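Side-chain contacts in ArtJ (Geobacillus stearothermophilus, PDB 2PVU), which binds arginine, lysine and histidine as the solute-binding protein of an ATP-binding cassette transporter, here with lysine in its pocket: residues F66-L71 with Y82-I87; S106-T111 with G227-K232; D112-S117 with A155-E160. All blocks are in the same frame, centred on the assembly; numbering follows the deposited sequence.

Interaction 1: F66-L71 with Y82-I87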
loop_
_atom_site.group_PDB
_atom_site.type_symbol
_atom_site.label_atom_id
_atom_site.label_comp_id
_atom_site.label_asym_id
_atom_site.label_seq_id
_atom_site.Cartn_x
_atom_site.Cartn_y
_atom_site.Cartn_z
ATOM N N PHE A 66 -9.130 -1.801 4.367
ATOM C CA PHE A 66 -8.539 -1.552 5.676
ATOM C C PHE A 66 -8.122 -0.077 5.858
ATOM O O PHE A 66 -8.376 0.547 6.918
ATOM C CB PHE A 66 -7.335 -2.475 5.875
ATOM C CG PHE A 66 -6.551 -2.183 7.124
ATOM C CD1 PHE A 66 -6.892 -2.788 8.317
ATOM C CD2 PHE A 66 -5.465 -1.268 7.096
ATOM C CE1 PHE A 66 -6.189 -2.512 9.536
ATOM C CE2 PHE A 66 -4.734 -0.978 8.304
ATOM C CZ PHE A 66 -5.083 -1.604 9.512
ATOM N N ASP A 67 -7.454 0.471 4.847
ATOM C CA ASP A 67 -7.022 1.863 4.922
ATOM C C ASP A 67 -8.246 2.760 5.006
ATOM O O ASP A 67 -8.202 3.791 5.669
ATOM C CB ASP A 67 -6.215 2.288 3.683
ATOM C CG ASP A 67 -4.745 1.934 3.764
ATOM O OD1 ASP A 67 -4.215 1.575 4.869
ATOM O OD2 ASP A 67 -4.091 2.095 2.688
ATOM N N VAL A 68 -9.321 2.411 4.303
ATOM C CA VAL A 68 -10.572 3.204 4.379
ATOM C C VAL A 68 -11.139 3.269 5.795
ATOM O O VAL A 68 -11.490 4.351 6.283
ATOM C CB VAL A 68 -11.643 2.727 3.371
ATOM C CG1 VAL A 68 -12.918 3.602 3.441
ATOM C CG2 VAL A 68 -11.038 2.712 1.938
ATOM N N ASP A 69 -11.250 2.117 6.457
ATOM C CA ASP A 69 -11.850 2.058 7.784
ATOM C C ASP A 69 -10.916 2.731 8.782
ATOM O O ASP A 69 -11.365 3.393 9.704
ATOM C CB ASP A 69 -12.097 0.623 8.235
ATOM C CG ASP A 69 -13.219 -0.055 7.465
ATOM O OD1 ASP A 69 -13.980 0.642 6.750
ATOM O OD2 ASP A 69 -13.331 -1.294 7.600
ATOM N N LEU A 70 -9.619 2.519 8.618
ATOM C CA LEU A 70 -8.687 3.143 9.540
ATOM C C LEU A 70 -8.739 4.657 9.391
ATOM O O LEU A 70 -8.818 5.378 10.387
ATOM C CB LEU A 70 -7.261 2.612 9.344
ATOM C CG LEU A 70 -6.198 3.285 10.213
ATOM C CD1 LEU A 70 -6.403 3.021 11.719
ATOM C CD2 LEU A 70 -4.839 2.812 9.799
ATOM N N LEU A 71 -8.727 5.159 8.154
ATOM C CA LEU A 71 -8.836 6.614 7.929
ATOM C C LEU A 71 -10.082 7.218 8.610
ATOM O O LEU A 71 -9.997 8.239 9.267
ATOM C CB LEU A 71 -8.813 6.934 6.417
ATOM C CG LEU A 71 -8.916 8.425 6.027
ATOM C CD1 LEU A 71 -7.644 9.182 6.365
ATOM C CD2 LEU A 71 -9.274 8.528 4.535
ATOM N N TYR A 82 -13.563 15.223 6.228
ATOM C CA TYR A 82 -12.732 14.800 5.108
ATOM C C TYR A 82 -13.541 14.145 3.982
ATOM O O TYR A 82 -14.745 13.780 4.148
ATOM C CB TYR A 82 -11.601 13.847 5.597
ATOM C CG TYR A 82 -12.092 12.448 5.819
ATOM C CD1 TYR A 82 -11.894 11.452 4.857
ATOM C CD2 TYR A 82 -12.800 12.116 6.988
ATOM C CE1 TYR A 82 -12.390 10.163 5.057
ATOM C CE2 TYR A 82 -13.284 10.826 7.203
ATOM C CZ TYR A 82 -13.082 9.865 6.228
ATOM O OH TYR A 82 -13.582 8.594 6.406
ATOM N N GLU A 83 -12.887 14.044 2.829
ATOM C CA GLU A 83 -13.411 13.368 1.646
ATOM C C GLU A 83 -12.294 12.468 1.185
ATOM O O GLU A 83 -11.115 12.873 1.191
ATOM C CB GLU A 83 -13.672 14.372 0.529
ATOM C CG GLU A 83 -14.815 15.350 0.818
ATOM C CD GLU A 83 -15.016 16.357 -0.318
ATOM O OE1 GLU A 83 -14.488 16.080 -1.419
ATOM O OE2 GLU A 83 -15.679 17.411 -0.101
ATOM N N LEU A 84 -12.648 11.246 0.789
ATOM C CA LEU A 84 -11.656 10.309 0.250
ATOM C C LEU A 84 -11.884 10.142 -1.261
ATOM O O LEU A 84 -13.001 9.839 -1.684
ATOM C CB LEU A 84 -11.725 8.952 0.970
ATOM C CG LEU A 84 -10.798 7.890 0.397
ATOM C CD1 LEU A 84 -9.282 8.311 0.563
ATOM C CD2 LEU A 84 -11.095 6.574 1.083
ATOM N N LYS A 85 -10.843 10.395 -2.047
ATOM C CA LYS A 85 -10.938 10.391 -3.515
ATOM C C LYS A 85 -9.981 9.385 -4.151
ATOM O O LYS A 85 -8.779 9.354 -3.822
ATOM C CB LYS A 85 -10.667 11.793 -4.064
ATOM C CG LYS A 85 -11.912 12.741 -3.892
ATOM C CD LYS A 85 -11.589 14.186 -4.165
ATOM C CE LYS A 85 -12.803 14.949 -4.719
ATOM N NZ LYS A 85 -14.052 14.831 -3.861
ATOM N N ASN A 86 -10.494 8.587 -5.101
ATOM C CA ASN A 86 -9.612 7.670 -5.816
ATOM C C ASN A 86 -8.962 8.425 -6.952
ATOM O O ASN A 86 -9.568 8.623 -8.032
ATOM C CB ASN A 86 -10.396 6.451 -6.316
ATOM C CG ASN A 86 -9.563 5.502 -7.169
ATOM O OD1 ASN A 86 -8.350 5.410 -7.029
ATOM N ND2 ASN A 86 -10.234 4.799 -8.090
ATOM N N ILE A 87 -7.743 8.878 -6.735
ATOM C CA ILE A 87 -7.089 9.638 -7.775
ATOM C C ILE A 87 -6.004 8.914 -8.532
ATOM O O ILE A 87 -5.517 9.430 -9.562
ATOM C CB ILE A 87 -6.595 11.004 -7.286
ATOM C CG1 ILE A 87 -5.691 10.848 -6.075
ATOM C CG2 ILE A 87 -7.820 11.912 -6.996
ATOM C CD1 ILE A 87 -4.986 12.174 -5.672
HETATM O O HOH W 1 -12.651 6.570 4.945
#

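Interaction 2: S106-T111 with G227-K232. With LYS (lysine), chain E.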
loop_
_atom_site.group_PDB
_atom_site.type_symbol
_atom_site.label_atom_id
_atom_site.label_comp_id
_atom_site.label_asym_id
_atom_site.label_seq_id
_atom_site.Cartn_x
_atom_site.Cartn_y
_atom_site.Cartn_z
ATOM N N SER A 106 -2.787 4.915 1.276
ATOM C CA SER A 106 -2.801 4.082 0.051
ATOM C C SER A 106 -1.733 2.969 0.139
ATOM O O SER A 106 -1.038 2.719 -0.871
ATOM C CB SER A 106 -2.557 4.984 -1.183
ATOM O OG SER A 106 -2.963 4.412 -2.430
ATOM N N GLY A 107 -1.589 2.344 1.317
ATOM C CA GLY A 107 -0.620 1.228 1.498
ATOM C C GLY A 107 0.777 1.772 1.205
ATOM O O GLY A 107 1.599 1.088 0.634
ATOM N N ILE A 108 1.041 2.996 1.633
ATOM C CA ILE A 108 2.331 3.702 1.300
ATOM C C ILE A 108 3.446 3.455 2.279
ATOM O O ILE A 108 3.364 3.886 3.435
ATOM C CB ILE A 108 2.142 5.247 1.223
ATOM C CG1 ILE A 108 0.959 5.560 0.292
ATOM C CG2 ILE A 108 3.503 5.915 0.703
ATOM C CD1 ILE A 108 0.381 7.032 0.480
ATOM N N THR A 109 4.517 2.837 1.804
ATOM C CA THR A 109 5.689 2.586 2.643
ATOM C C THR A 109 6.402 3.888 2.959
ATOM O O THR A 109 6.658 4.712 2.082
ATOM C CB THR A 109 6.649 1.606 1.960
ATOM O OG1 THR A 109 5.968 0.360 1.715
ATOM C CG2 THR A 109 7.895 1.350 2.809
ATOM N N ILE A 110 6.695 4.072 4.232
ATOM C CA ILE A 110 7.550 5.201 4.652
ATOM C C ILE A 110 8.977 4.916 4.173
ATOM O O ILE A 110 9.537 3.870 4.519
ATOM C CB ILE A 110 7.593 5.279 6.219
ATOM C CG1 ILE A 110 6.194 5.491 6.783
ATOM C CG2 ILE A 110 8.599 6.379 6.690
ATOM C CD1 ILE A 110 6.048 5.247 8.317
ATOM N N THR A 111 9.606 5.826 3.416
ATOM C CA THR A 111 11.019 5.620 3.017
ATOM C C THR A 111 11.803 6.899 3.130
ATOM O O THR A 111 11.228 7.992 3.104
ATOM C CB THR A 111 11.211 5.129 1.551
ATOM O OG1 THR A 111 10.779 6.153 0.646
ATOM C CG2 THR A 111 10.416 3.846 1.313
ATOM N N GLY A 227 2.734 4.431 6.262
ATOM C CA GLY A 227 2.341 5.684 6.948
ATOM C C GLY A 227 1.289 6.394 6.096
ATOM O O GLY A 227 1.212 6.196 4.876
ATOM N N MET A 228 0.442 7.201 6.755
ATOM C CA MET A 228 -0.373 8.184 6.031
ATOM C C MET A 228 0.631 9.236 5.566
ATOM O O MET A 228 1.678 9.374 6.170
ATOM C CB MET A 228 -1.442 8.739 6.973
ATOM C CG MET A 228 -2.613 7.735 7.099
ATOM S SD MET A 228 -3.644 8.096 8.502
ATOM C CE MET A 228 -2.768 7.331 9.852
ATOM N N ILE A 229 0.356 9.924 4.464
ATOM C CA ILE A 229 1.344 10.834 3.863
ATOM C C ILE A 229 0.751 12.235 3.687
ATOM O O ILE A 229 -0.461 12.394 3.568
ATOM C CB ILE A 229 1.815 10.265 2.517
ATOM C CG1 ILE A 229 3.012 11.046 1.958
ATOM C CG2 ILE A 229 0.656 10.305 1.480
ATOM C CD1 ILE A 229 3.625 10.400 0.734
ATOM N N PHE A 230 1.610 13.253 3.735
ATOM C CA PHE A 230 1.170 14.662 3.751
ATOM C C PHE A 230 2.135 15.457 2.922
ATOM O O PHE A 230 3.307 15.086 2.826
ATOM C CB PHE A 230 1.238 15.245 5.183
ATOM C CG PHE A 230 0.421 14.475 6.198
ATOM C CD1 PHE A 230 -0.953 14.701 6.323
ATOM C CD2 PHE A 230 1.018 13.516 6.971
ATOM C CE1 PHE A 230 -1.746 13.964 7.269
ATOM C CE2 PHE A 230 0.256 12.766 7.916
ATOM C CZ PHE A 230 -1.112 12.976 8.045
ATOM N N PRO A 231 1.665 16.604 2.384
ATOM C CA PRO A 231 2.645 17.526 1.842
ATOM C C PRO A 231 3.592 17.929 2.967
ATOM O O PRO A 231 3.219 17.960 4.150
ATOM C CB PRO A 231 1.817 18.746 1.428
ATOM C CG PRO A 231 0.370 18.193 1.202
ATOM C CD PRO A 231 0.273 17.084 2.265
ATOM N N LYS A 232 4.816 18.234 2.581
ATOM C CA LYS A 232 5.844 18.691 3.489
ATOM C C LYS A 232 5.343 19.871 4.319
ATOM O O LYS A 232 4.695 20.786 3.793
ATOM C CB LYS A 232 7.074 19.044 2.653
ATOM C CG LYS A 232 8.341 19.366 3.425
ATOM C CD LYS A 232 8.780 18.215 4.278
ATOM C CE LYS A 232 9.472 17.138 3.478
ATOM N NZ LYS A 232 9.949 16.157 4.486
HETATM N N LYS E . 3.888 -0.193 -0.198
HETATM C CA LYS E . 4.469 -0.061 -1.575
HETATM C C LYS E . 4.953 1.380 -1.786
HETATM O O LYS E . 5.582 1.680 -2.790
HETATM C CB LYS E . 3.418 -0.397 -2.627
HETATM C CG LYS E . 2.177 0.523 -2.519
HETATM C CD LYS E . 1.368 0.535 -3.834
HETATM C CE LYS E . -0.057 0.986 -3.549
HETATM N NZ LYS E . -0.850 1.204 -4.874
HETATM O OXT LYS E . 4.698 2.276 -0.951
HETATM O O HOH W 2 -0.781 4.715 3.383
#

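Interaction 3: D112-S117 with A155-E160. With LYS (lysine), chain E; SO4 (sulfate ion), chain D.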
loop_
_atom_site.group_PDB
_atom_site.type_symbol
_atom_site.label_atom_id
_atom_site.label_comp_id
_atom_site.label_asym_id
_atom_site.label_seq_id
_atom_site.Cartn_x
_atom_site.Cartn_y
_atom_site.Cartn_z
ATOM N N ASP A 112 13.131 6.776 3.261
ATOM C CA ASP A 112 13.943 7.971 3.437
ATOM C C ASP A 112 13.848 8.888 2.243
ATOM O O ASP A 112 13.800 10.117 2.381
ATOM C CB ASP A 112 15.404 7.581 3.691
ATOM C CG ASP A 112 15.649 7.163 5.139
ATOM O OD1 ASP A 112 14.752 7.375 5.998
ATOM O OD2 ASP A 112 16.760 6.653 5.419
ATOM N N GLU A 113 13.826 8.297 1.066
ATOM C CA GLU A 113 13.739 9.094 -0.145
ATOM C C GLU A 113 12.428 9.853 -0.219
ATOM O O GLU A 113 12.419 11.009 -0.579
ATOM C CB GLU A 113 13.877 8.227 -1.388
ATOM C CG GLU A 113 14.032 9.091 -2.638
ATOM C CD GLU A 113 13.233 8.553 -3.775
ATOM O OE1 GLU A 113 13.900 8.065 -4.719
ATOM O OE2 GLU A 113 11.960 8.595 -3.719
ATOM N N ARG A 114 11.308 9.195 0.106
ATOM C CA ARG A 114 10.027 9.896 0.145
ATOM C C ARG A 114 9.944 10.982 1.214
ATOM O O ARG A 114 9.254 11.971 1.009
ATOM C CB ARG A 114 8.882 8.915 0.305
ATOM C CG ARG A 114 8.597 8.175 -1.000
ATOM C CD ARG A 114 7.737 6.946 -0.724
ATOM N NE ARG A 114 7.414 6.179 -1.954
ATOM C CZ ARG A 114 6.739 5.030 -1.962
ATOM N NH1 ARG A 114 6.348 4.471 -0.819
ATOM N NH2 ARG A 114 6.453 4.420 -3.116
ATOM N N LYS A 115 10.626 10.794 2.342
ATOM C CA LYS A 115 10.642 11.826 3.401
ATOM C C LYS A 115 11.366 13.099 2.927
ATOM O O LYS A 115 11.260 14.169 3.559
ATOM C CB LYS A 115 11.314 11.284 4.680
ATOM C CG LYS A 115 10.461 10.294 5.449
ATOM C CD LYS A 115 11.359 9.383 6.275
ATOM C CE LYS A 115 11.360 9.689 7.710
ATOM N NZ LYS A 115 11.759 8.453 8.431
ATOM N N GLN A 116 12.115 13.015 1.828
ATOM C CA GLN A 116 12.734 14.223 1.278
ATOM C C GLN A 116 11.692 15.177 0.709
ATOM O O GLN A 116 11.902 16.393 0.662
ATOM C CB GLN A 116 13.732 13.889 0.185
ATOM C CG GLN A 116 15.025 13.324 0.712
ATOM C CD GLN A 116 15.963 12.947 -0.417
ATOM O OE1 GLN A 116 15.568 12.887 -1.597
ATOM N NE2 GLN A 116 17.213 12.698 -0.065
ATOM N N SER A 117 10.562 14.623 0.282
ATOM C CA SER A 117 9.545 15.402 -0.423
ATOM C C SER A 117 8.221 15.482 0.312
ATOM O O SER A 117 7.422 16.387 0.041
ATOM C CB SER A 117 9.311 14.824 -1.824
ATOM O OG SER A 117 10.427 15.107 -2.639
ATOM N N ALA A 155 6.751 3.195 -9.637
ATOM C CA ALA A 155 7.083 4.039 -8.481
ATOM C C ALA A 155 6.644 3.451 -7.133
ATOM O O ALA A 155 6.113 4.160 -6.265
ATOM C CB ALA A 155 6.558 5.462 -8.675
ATOM N N THR A 156 6.932 2.151 -6.955
ATOM C CA THR A 156 6.691 1.443 -5.711
ATOM C C THR A 156 7.986 0.845 -5.166
ATOM O O THR A 156 9.017 0.747 -5.869
ATOM C CB THR A 156 5.659 0.300 -5.852
ATOM O OG1 THR A 156 6.146 -0.656 -6.802
ATOM C CG2 THR A 156 4.298 0.827 -6.346
ATOM N N THR A 157 7.942 0.443 -3.899
ATOM C CA THR A 157 9.092 -0.226 -3.289
ATOM C C THR A 157 9.277 -1.614 -3.950
ATOM O O THR A 157 10.356 -2.176 -3.874
ATOM C CB THR A 157 8.927 -0.368 -1.770
ATOM O OG1 THR A 157 7.657 -0.953 -1.528
ATOM C CG2 THR A 157 8.956 0.996 -1.064
ATOM N N GLY A 158 8.243 -2.160 -4.618
ATOM C CA GLY A 158 8.475 -3.405 -5.378
ATOM C C GLY A 158 9.300 -3.137 -6.625
ATOM O O GLY A 158 10.205 -3.902 -6.943
ATOM N N GLN A 159 9.015 -2.038 -7.311
ATOM C CA GLN A 159 9.867 -1.626 -8.438
ATOM C C GLN A 159 11.272 -1.414 -7.947
ATOM O O GLN A 159 12.256 -1.832 -8.578
ATOM C CB GLN A 159 9.364 -0.350 -9.100
ATOM C CG GLN A 159 10.299 0.108 -10.210
ATOM C CD GLN A 159 9.806 1.352 -10.881
ATOM O OE1 GLN A 159 8.610 1.591 -10.931
ATOM N NE2 GLN A 159 10.723 2.131 -11.458
ATOM N N GLU A 160 11.380 -0.735 -6.810
ATOM C CA GLU A 160 12.669 -0.486 -6.189
ATOM C C GLU A 160 13.448 -1.779 -5.900
ATOM O O GLU A 160 14.647 -1.889 -6.206
ATOM C CB GLU A 160 12.490 0.301 -4.874
ATOM C CG GLU A 160 13.866 0.764 -4.317
ATOM C CD GLU A 160 13.744 1.601 -3.054
ATOM O OE1 GLU A 160 12.600 1.784 -2.541
ATOM O OE2 GLU A 160 14.807 2.063 -2.562
HETATM N N LYS E . 3.888 -0.193 -0.198
HETATM C CA LYS E . 4.469 -0.061 -1.575
HETATM C C LYS E . 4.953 1.380 -1.786
HETATM O O LYS E . 5.582 1.680 -2.790
HETATM C CB LYS E . 3.418 -0.397 -2.627
HETATM C CG LYS E . 2.177 0.523 -2.519
HETATM C CD LYS E . 1.368 0.535 -3.834
HETATM C CE LYS E . -0.057 0.986 -3.549
HETATM N NZ LYS E . -0.850 1.204 -4.874
HETATM O OXT LYS E . 4.698 2.276 -0.951
HETATM S S SO4 D . 15.025 4.650 0.044
HETATM O O1 SO4 D . 14.252 4.543 -1.204
HETATM O O2 SO4 D . 16.455 4.694 -0.295
HETATM O O3 SO4 D . 14.814 3.487 0.913
HETATM O O4 SO4 D . 14.672 5.866 0.755
#

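Interaction 1: F66-L71 with Y82-I87
The phenol ring of Tyr82 meets Leu71 obliquely: methyl CD2 of Leu71 comes to 3.6 Å from CE1 of Tyr82, and the two side chains run past each other in opposite directions. At the edge of the ring, in its plane, sits a water. It donates one hydrogen to Tyr82 OH, at 2.7 Å, and the other to the carbonyl O of Val68, at 2.8 Å, so that the strand's phenol and the helix backbone share a solvent bridge. Tyr82 OH is also bonded to Asp72 OD1, one residue further along the helix, which makes tyrosine apt here: its ring packs while its hydroxyl reaches polar groups of the helix.

Leu84 uses both of its branches. Its CD1 touches Leu71 CD2 at 4.0 Å, while CD2 lies 4.0 Å from Val68 CG2. With CG of Leu71 anti to the backbone N (chi1 -180°), that side chain extends from the helix toward the strand and serves both Tyr82 and Leu84.

Helix 66-71 runs nearly antiparallel to strand 82-86, at 167° with axes 10.9 Å apart, as expected of the helix in a beta-alpha-beta crossover from strand 44-48 to the outer strand 82-86 of the parallel sheet. Val46 of strand 44-48 touches Leu71 and Leu84, Ile63 of strand 62-64 adjoins Val68 and Leu84, and helix 252-261 packs against Phe66, Asp69 and Leu70.

Interaction 2: S106-T111 with G227-K232
The carbonyl of Gly227 and the backbone N-H groups of Ser106 and Ile108 meet at one water, which donates to Gly227 O at 2.9 Å and accepts from Ser106 N at 2.9 Å and from Ile108 N at 3.1 Å. A direct backbone bond lies beside it: Gly227 N gives its hydrogen to Ile108 O, 2.9 Å away, in a nearly straight bond (161°) that arrives almost along the C=O axis.

Ile110 lies close over the backbone of Gly227, its CG1 3.7 Å from Gly227 N, a closeness that the lack of a side chain on glycine permits. The apolar part of the contact is one sharp meeting. Ile108 and Ile229 cross at about a right angle, and CD1 of Ile108 comes to 3.4 Å from CG2 of Ile229, tighter than usual carbon contact. With CG1 of Ile229 anti to the backbone N (chi1 -170°), CG2 is the branch left to meet Ile108. Phe120 of strand 118-120 touches Ile108, Ile110 and Ile229, so the branched side chains share one aromatic neighbour.

On the opposite side of the loop is the bound lysine. Its alpha-amino N donates to Gly107 O and to Thr109 OG1, and Thr109 N donates to its OXT at 2.8 Å. Thr109 OG1 is in turn bonded to Glu224. The loop that binds the alpha-amino and carboxylate groups is thus braced, it seems, by Gly227 and the water on its far side, consistent with recognition of features common to all amino acids.

Interaction 3: D112-S117 with A155-E160
Arg114 reaches across to Ala155, Thr156 and Thr157 on an extended chain: with CG beside its backbone N (chi1 -75°), chi2 and chi3 are both near 180°, which carries the guanidinium away from the short, weakly bonded helix 112-115 to the carboxylate of the bound lysine. There the group works through its edge. NH1 donates to lysine OXT at 2.7 Å in an almost straight bond (169°), and NH2 donates to the other oxygen, lysine O, at 2.9 Å. The same NH2 also makes a weak bond to Ala155 O, 3.2 Å away and bent to 128°. NH1 has a further partner in Thr109 O, so both terminal nitrogens are shared between ligand and protein, and the rotation of the guanidinium should be well fixed. Arginine suits the place, since its two terminal nitrogens can donate side by side to the two oxygens of a carboxylate.

From the other segment, Thr157 N gives its hydrogen to lysine O at 2.9 Å. That oxygen therefore receives two bonds, one from each segment, which would probably stabilise its negative charge; the start of helix 157-160 may add to this through its dipole. Thr156 holds the N-cap position, its OG1 accepting from Gln159 N at 3.2 Å as well as bonding to Gln153 O. Gln159 answers with its own side chain, OE1 taking Ala155 N at 2.8 Å with the donor above the carbonyl plane. Thr157 OG1 is bonded to Glu224.

A binding pocket of this kind, with an arginine from one side and a helix N terminus from the other closing on the alpha-carboxylate, is characteristic of the family 3 solute-binding proteins, whose two lobes enclose an amino acid in the cleft between them.

From the N terminus, interaction 1 comes first: it closes a short connection of ten residues, mostly the rest of helix 66-78, before strand 82-86. Interaction 2 opens only afterwards, joining the loop 106-111 to strand 224-231 across 115 residues, and interaction 3 is nested within that span. The first two meet where Asp67 OD2 probably bonds Gly107 N. Interactions 2 and 3 adjoin, their centres 10 Å apart, through Lys232 NZ with the backbone O of Lys115, and Thr109 O with Arg114 NH1, and both touch the bound lysine. Interactions 1 and 3 do not touch. Together they link the parallel sheet's helix layer, the ligand loop and, across the ligand, helix 157-166.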